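PDB 1UZ5: 402AA LONG hypothetical molybdopterin biosynthesis MOEA protein from Pyrococcus horikoshii, which probably inserts molybdenum into the cofactor, converting adenylyl-molybdopterin and molybdate to Mo-molybdopterin and AMP with the help of magnesium. Local coordinates for residues 306-309 with 310-314; 212-215 with 216-219; 8-11 with 12-16. One frame throughout, in Å; residues are numbered along the deposited sequence.

In the fold
From the N terminus the chain first forms contact 3 (8-11 with 12-16), at the start of helix 9-18, then contact 2 (212-215 with 216-219) on helix 208-219, and last contact 1 (306-309 with 310-314) on helix 304-322. Each joins neighbouring turns of one helix, so none closes a long loop, and the three follow in series without nesting or crossing. Contact 1 links the others in space: F311 packs on L212, I216 and A215 of contact 2, while L13 and V16 of contact 3 meet the backbone oxygens of L313 and L314. Helix 9-18 of the N-terminal region thereby rests against the probable molybdopterin-binding domain. Contacts 2 and 3 do not touch, their nearest atoms lying about 12 Å apart.

Contact 1: 306-309 with 310-314; sequences SCLT and NFTLL
T312 turns OG1 to lie beside its own backbone N (chi1 -60°), and this aims the hydroxyl back at L308 O, one turn earlier in helix 304-322 of the probable molybdopterin-binding domain. The hydroxyl donates to that oxygen at 2.9 Å from T312 OG1 to L308 O. The backbone N of T312 binds L308 O as well, from the other face of the carbonyl plane, so two donors of one residue grip a single acceptor. T309 places CG2 anti to its backbone N, beside L313; the two side chains run alongside each other in the same direction, with T309 CG2 and L313 CD1 3.9 Å apart. The other branch, OG1, hydrogen-bonds to T305 O, one turn earlier. F378 of strand 377-381 touches T309, T312 and L313 together, while the F311 ring points to helix 208-219 and L300. Backbone bonds from i+4 to i join the two segments: N310 N to S306 O is nearly straight at 168°, and F311 N to C307 O is more bent. F311 CB sits 3.1 Å from C307 O, the same oxygen that its backbone N binds.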
loop_
_atom_site.group_PDB
_atom_site.type_symbol
_atom_site.label_atom_id
_atom_site.label_comp_id
_atom_site.label_asym_id
_atom_site.label_seq_id
_atom_site.Cartn_x
_atom_site.Cartn_y
_atom_site.Cartn_z
ATOM N N SER A 306 -4.989 21.492 -11.502
ATOM C CA SER A 306 -3.772 22.126 -11.001
ATOM C C SER A 306 -3.598 21.789 -9.525
ATOM O O SER A 306 -2.480 21.595 -9.047
ATOM C CB SER A 306 -3.845 23.645 -11.182
ATOM O OG SER A 306 -4.003 23.978 -12.548
ATOM N N CYS A 307 -4.714 21.736 -8.809
ATOM C CA CYS A 307 -4.710 21.395 -7.392
ATOM C C CYS A 307 -4.238 19.949 -7.280
ATOM O O CYS A 307 -3.410 19.611 -6.434
ATOM C CB CYS A 307 -6.126 21.515 -6.828
ATOM S SG CYS A 307 -6.324 21.040 -5.102
ATOM N N LEU A 308 -4.771 19.106 -8.159
ATOM C CA LEU A 308 -4.431 17.690 -8.179
ATOM C C LEU A 308 -2.953 17.495 -8.501
ATOM O O LEU A 308 -2.262 16.701 -7.858
ATOM C CB LEU A 308 -5.299 16.973 -9.215
ATOM C CG LEU A 308 -5.125 15.467 -9.383
ATOM C CD1 LEU A 308 -5.270 14.770 -8.039
ATOM C CD2 LEU A 308 -6.159 14.958 -10.376
ATOM N N THR A 309 -2.474 18.227 -9.499
ATOM C CA THR A 309 -1.079 18.138 -9.901
ATOM C C THR A 309 -0.145 18.580 -8.786
ATOM O O THR A 309 0.811 17.878 -8.460
ATOM C CB THR A 309 -0.807 18.989 -11.156
ATOM O OG1 THR A 309 -1.417 18.364 -12.288
ATOM C CG2 THR A 309 0.691 19.131 -11.405
ATOM N N ASN A 310 -0.418 19.739 -8.194
ATOM C CA ASN A 310 0.433 20.236 -7.121
ATOM C C ASN A 310 0.336 19.367 -5.871
ATOM O O ASN A 310 1.306 19.228 -5.128
ATOM C CB ASN A 310 0.074 21.682 -6.787
ATOM C CG ASN A 310 0.616 22.665 -7.809
ATOM O OD1 ASN A 310 0.415 22.506 -9.013
ATOM N ND2 ASN A 310 1.305 23.690 -7.331
ATOM N N PHE A 311 -0.841 18.795 -5.637
ATOM C CA PHE A 311 -1.054 17.922 -4.487
ATOM C C PHE A 311 -0.102 16.735 -4.615
ATOM O O PHE A 311 0.629 16.393 -3.686
ATOM C CB PHE A 311 -2.506 17.431 -4.473
ATOM C CG PHE A 311 -2.765 16.285 -3.523
ATOM C CD1 PHE A 311 -2.784 16.490 -2.151
ATOM C CD2 PHE A 311 -3.019 15.009 -4.011
ATOM C CE1 PHE A 311 -3.056 15.441 -1.276
ATOM C CE2 PHE A 311 -3.293 13.950 -3.147
ATOM C CZ PHE A 311 -3.312 14.170 -1.776
ATOM N N THR A 312 -0.117 16.124 -5.793
ATOM C CA THR A 312 0.713 14.968 -6.089
ATOM C C THR A 312 2.207 15.257 -5.980
ATOM O O THR A 312 2.969 14.459 -5.424
ATOM C CB THR A 312 0.413 14.456 -7.501
ATOM O OG1 THR A 312 -0.967 14.084 -7.581
ATOM C CG2 THR A 312 1.290 13.249 -7.838
ATOM N N LEU A 313 2.621 16.404 -6.505
ATOM C CA LEU A 313 4.026 16.791 -6.489
ATOM C C LEU A 313 4.576 17.195 -5.131
ATOM O O LEU A 313 5.710 16.861 -4.796
ATOM C CB LEU A 313 4.261 17.938 -7.475
ATOM C CG LEU A 313 4.241 17.590 -8.962
ATOM C CD1 LEU A 313 4.224 18.861 -9.795
ATOM C CD2 LEU A 313 5.462 16.743 -9.293
ATOM N N LEU A 314 3.768 17.896 -4.342
ATOM C CA LEU A 314 4.222 18.397 -3.048
ATOM C C LEU A 314 3.720 17.710 -1.785
ATOM O O LEU A 314 4.496 17.459 -0.862
ATOM C CB LEU A 314 3.886 19.887 -2.936
ATOM C CG LEU A 314 4.301 20.803 -4.093
ATOM C CD1 LEU A 314 3.824 22.217 -3.811
ATOM C CD2 LEU A 314 5.810 20.772 -4.270
#

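Contact 2: 212-215 with 216-219; sequences LCDA and INEL
N217 leans back over the preceding turn and offers its side-chain nitrogen to D214. The bond from N217 ND2 to D214 OD1 is weak, 3.3 Å long with an N-H...O angle of 132°. The amide and carboxylate planes stand 41° apart, so the groups meet obliquely instead of lying flat together. N217 has CG beside its backbone N (chi1 -74°), which carries the amide back over the carbonyl of C213: N217 CG is 3.2 Å from C213 O, the oxygen that accepts the N217 backbone N-H. On another side of the helix I216 lays its longer branch, CG1 and CD1, against L212 O, the acceptor of the I216 backbone N-H; I216 CG1 is 3.0 Å from L212 O. E218 packs its CG 3.3 Å from D214 O and then extends onward.

Stronger partners just outside fix the polar ends. D214 OD1 forms a salt bridge with R210, and N217 OD1 accepts from the backbone N of G223. E218 OE1 forms a salt bridge with K400, while OE2 lies close to the carboxylate of the C-terminal W402. The amide of N217 is thus held from two ends, its oxygen tied to the start of strand 222-229 and its nitrogen more loosely to the carboxylate.

The apolar side of the helix faces inward: L212, C213 and I216 touch V185 of strand 182-188, I216 also V183, and helix 304-322 packs alongside. Beneath these side chains the backbone bonds run i to i+4, among them L219 N to A215 O at 3.0 Å. This is an amphipathic helix packed on a largely parallel sheet, in the alpha/beta domain that MoeA proteins share with other molybdopterin-binding relatives.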
loop_
_atom_site.group_PDB
_atom_site.type_symbol
_atom_site.label_atom_id
_atom_site.label_comp_id
_atom_site.label_asym_id
_atom_site.label_seq_id
_atom_site.Cartn_x
_atom_site.Cartn_y
_atom_site.Cartn_z
ATOM N N LEU A 212 -9.604 16.311 -2.260
ATOM C CA LEU A 212 -8.409 16.217 -1.431
ATOM C C LEU A 212 -8.608 15.251 -0.266
ATOM O O LEU A 212 -7.799 14.360 -0.049
ATOM C CB LEU A 212 -8.013 17.604 -0.895
ATOM C CG LEU A 212 -7.379 18.563 -1.915
ATOM C CD1 LEU A 212 -7.286 19.964 -1.332
ATOM C CD2 LEU A 212 -5.995 18.052 -2.304
ATOM N N CYS A 213 -9.686 15.433 0.479
ATOM C CA CYS A 213 -9.958 14.568 1.613
ATOM C C CYS A 213 -10.001 13.101 1.239
ATOM O O CYS A 213 -9.424 12.270 1.938
ATOM C CB CYS A 213 -11.276 14.955 2.269
ATOM S SG CYS A 213 -11.165 16.495 3.163
ATOM N N ASP A 214 -10.676 12.777 0.140
ATOM C CA ASP A 214 -10.778 11.388 -0.258
ATOM C C ASP A 214 -9.520 10.823 -0.887
ATOM O O ASP A 214 -9.253 9.632 -0.749
ATOM C CB ASP A 214 -11.994 11.172 -1.160
ATOM C CG ASP A 214 -13.299 11.228 -0.383
ATOM O OD1 ASP A 214 -13.252 11.113 0.863
ATOM O OD2 ASP A 214 -14.370 11.370 -1.003
ATOM N N ALA A 215 -8.737 11.657 -1.565
ATOM C CA ALA A 215 -7.496 11.163 -2.150
ATOM C C ALA A 215 -6.582 10.825 -0.966
ATOM O O ALA A 215 -5.882 9.811 -0.962
ATOM C CB ALA A 215 -6.855 12.227 -3.031
ATOM N N ILE A 216 -6.613 11.685 0.045
ATOM C CA ILE A 216 -5.817 11.501 1.246
ATOM C C ILE A 216 -6.260 10.216 1.953
ATOM O O ILE A 216 -5.426 9.428 2.399
ATOM C CB ILE A 216 -5.979 12.707 2.188
ATOM C CG1 ILE A 216 -5.330 13.937 1.541
ATOM C CG2 ILE A 216 -5.362 12.407 3.549
ATOM C CD1 ILE A 216 -5.501 15.213 2.329
ATOM N N ASN A 217 -7.569 10.008 2.052
ATOM C CA ASN A 217 -8.085 8.799 2.684
ATOM C C ASN A 217 -7.592 7.578 1.911
ATOM O O ASN A 217 -7.191 6.577 2.500
ATOM C CB ASN A 217 -9.617 8.790 2.693
ATOM C CG ASN A 217 -10.202 9.744 3.711
ATOM O OD1 ASN A 217 -9.551 10.101 4.692
ATOM N ND2 ASN A 217 -11.451 10.148 3.493
ATOM N N GLU A 218 -7.619 7.670 0.587
ATOM C CA GLU A 218 -7.189 6.570 -0.261
ATOM C C GLU A 218 -5.721 6.203 -0.117
ATOM O O GLU A 218 -5.378 5.023 -0.141
ATOM C CB GLU A 218 -7.491 6.872 -1.732
ATOM C CG GLU A 218 -8.957 6.673 -2.127
ATOM C CD GLU A 218 -9.171 6.743 -3.631
ATOM O OE1 GLU A 218 -8.234 6.404 -4.384
ATOM O OE2 GLU A 218 -10.278 7.121 -4.062
ATOM N N LEU A 219 -4.846 7.194 0.034
ATOM C CA LEU A 219 -3.427 6.885 0.157
ATOM C C LEU A 219 -3.022 6.417 1.557
ATOM O O LEU A 219 -1.895 5.978 1.760
ATOM C CB LEU A 219 -2.575 8.081 -0.290
ATOM C CG LEU A 219 -2.577 9.390 0.495
ATOM C CD1 LEU A 219 -1.755 9.245 1.770
ATOM C CD2 LEU A 219 -1.983 10.484 -0.381
#

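Contact 3: 8-11 with 12-16; sequences PLEK and ALEVV
E10 reaches along helix 9-18 to E14, one turn on, and the two chains cross at about a right angle. From CB the E10 chain sets CG anti to its backbone N (chi1 179°) and then bends at chi2 (53°), which swings it toward the E14 side chain. E10 CG lies 3.2 Å from E14 OE2; CD follows a little farther from the same oxygen. At the tip OE1 turns toward L13 CD1, while OE2 meets both the methylene and the acid of its neighbour: E10 OE2 is 3.2 Å from E14 CG and 3.2 Å from E14 OE2. The carboxylate planes are 34° apart. E14, extended beyond CG, lays its own CG 3.1 Å from E10 O, the carbonyl oxygen that accepts the E14 backbone N-H.

On another side of the helix L9, which is buried, and L13 cross at a slant, L9 CG lying 3.9 Å from L13 CD1, and L9 O takes a short bond of 2.7 Å from L13 N. K11, bent at chi2 and chi4, brings CE to V15 CG2 at 4.0 Å; V15 also rests on K275 and V276 of strand 273-277. P8 occupies the N-cap position, its carbonyl O accepting from A12 N and, weakly, from K11 N.

As modelled, the two glutamate OE2 atoms are both acceptors; if both acids are ionised, like charges lie close together there. This would tend to favour a proton on one of them, though both residues are exposed and solvent can screen the charge. The lysine does little to offset it directly, with K11 NZ 6.7 Å from E14 OE1.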
loop_
_atom_site.group_PDB
_atom_site.type_symbol
_atom_site.label_atom_id
_atom_site.label_comp_id
_atom_site.label_asym_id
_atom_site.label_seq_id
_atom_site.Cartn_x
_atom_site.Cartn_y
_atom_site.Cartn_z
ATOM N N PRO A 8 12.823 27.343 -7.695
ATOM C CA PRO A 8 12.696 26.119 -8.496
ATOM C C PRO A 8 11.952 25.012 -7.750
ATOM O O PRO A 8 11.898 25.004 -6.521
ATOM C CB PRO A 8 14.146 25.742 -8.775
ATOM C CG PRO A 8 14.823 27.070 -8.846
ATOM C CD PRO A 8 14.224 27.796 -7.663
ATOM N N LEU A 9 11.378 24.081 -8.505
ATOM C CA LEU A 9 10.646 22.970 -7.916
ATOM C C LEU A 9 11.552 22.190 -6.971
ATOM O O LEU A 9 11.172 21.882 -5.841
ATOM C CB LEU A 9 10.124 22.038 -9.015
ATOM C CG LEU A 9 9.399 20.762 -8.569
ATOM C CD1 LEU A 9 8.218 21.116 -7.679
ATOM C CD2 LEU A 9 8.930 19.990 -9.792
ATOM N N GLU A 10 12.757 21.884 -7.439
ATOM C CA GLU A 10 13.713 21.133 -6.638
ATOM C C GLU A 10 13.860 21.715 -5.239
ATOM O O GLU A 10 13.961 20.974 -4.260
ATOM C CB GLU A 10 15.074 21.101 -7.331
ATOM C CG GLU A 10 16.142 20.360 -6.546
ATOM C CD GLU A 10 15.702 18.964 -6.147
ATOM O OE1 GLU A 10 15.309 18.187 -7.044
ATOM O OE2 GLU A 10 15.750 18.645 -4.940
ATOM N N LYS A 11 13.872 23.040 -5.140
ATOM C CA LYS A 11 14.004 23.675 -3.837
ATOM C C LYS A 11 12.759 23.404 -3.010
ATOM O O LYS A 11 12.849 23.043 -1.836
ATOM C CB LYS A 11 14.205 25.184 -3.978
ATOM C CG LYS A 11 14.262 25.914 -2.641
ATOM C CD LYS A 11 15.403 25.397 -1.771
ATOM C CE LYS A 11 15.376 26.022 -0.385
ATOM N NZ LYS A 11 15.495 27.504 -0.438
ATOM N N ALA A 12 11.596 23.587 -3.628
ATOM C CA ALA A 12 10.328 23.351 -2.943
ATOM C C ALA A 12 10.267 21.897 -2.481
ATOM O O ALA A 12 9.735 21.600 -1.412
ATOM C CB ALA A 12 9.165 23.659 -3.872
ATOM N N LEU A 13 10.822 20.996 -3.289
ATOM C CA LEU A 13 10.835 19.578 -2.943
ATOM C C LEU A 13 11.756 19.338 -1.753
ATOM O O LEU A 13 11.422 18.579 -0.841
ATOM C CB LEU A 13 11.292 18.736 -4.135
ATOM C CG LEU A 13 10.322 18.669 -5.315
ATOM C CD1 LEU A 13 10.930 17.862 -6.450
ATOM C CD2 LEU A 13 9.016 18.040 -4.854
ATOM N N GLU A 14 12.915 19.992 -1.762
ATOM C CA GLU A 14 13.871 19.851 -0.670
ATOM C C GLU A 14 13.246 20.347 0.627
ATOM O O GLU A 14 13.464 19.770 1.689
ATOM C CB GLU A 14 15.145 20.642 -0.971
ATOM C CG GLU A 14 15.982 20.048 -2.091
ATOM C CD GLU A 14 17.146 20.939 -2.489
ATOM O OE1 GLU A 14 17.884 21.394 -1.588
ATOM O OE2 GLU A 14 17.325 21.181 -3.702
ATOM N N VAL A 15 12.459 21.415 0.530
ATOM C CA VAL A 15 11.797 21.980 1.699
ATOM C C VAL A 15 10.814 20.987 2.313
ATOM O O VAL A 15 10.791 20.794 3.528
ATOM C CB VAL A 15 11.035 23.272 1.336
ATOM C CG1 VAL A 15 10.260 23.781 2.545
ATOM C CG2 VAL A 15 12.017 24.329 0.854
ATOM N N VAL A 16 9.993 20.360 1.478
ATOM C CA VAL A 16 9.024 19.390 1.981
ATOM C C VAL A 16 9.766 18.217 2.608
ATOM O O VAL A 16 9.370 17.710 3.657
ATOM C CB VAL A 16 8.110 18.870 0.856
ATOM C CG1 VAL A 16 7.162 17.811 1.407
ATOM C CG2 VAL A 16 7.321 20.031 0.254
#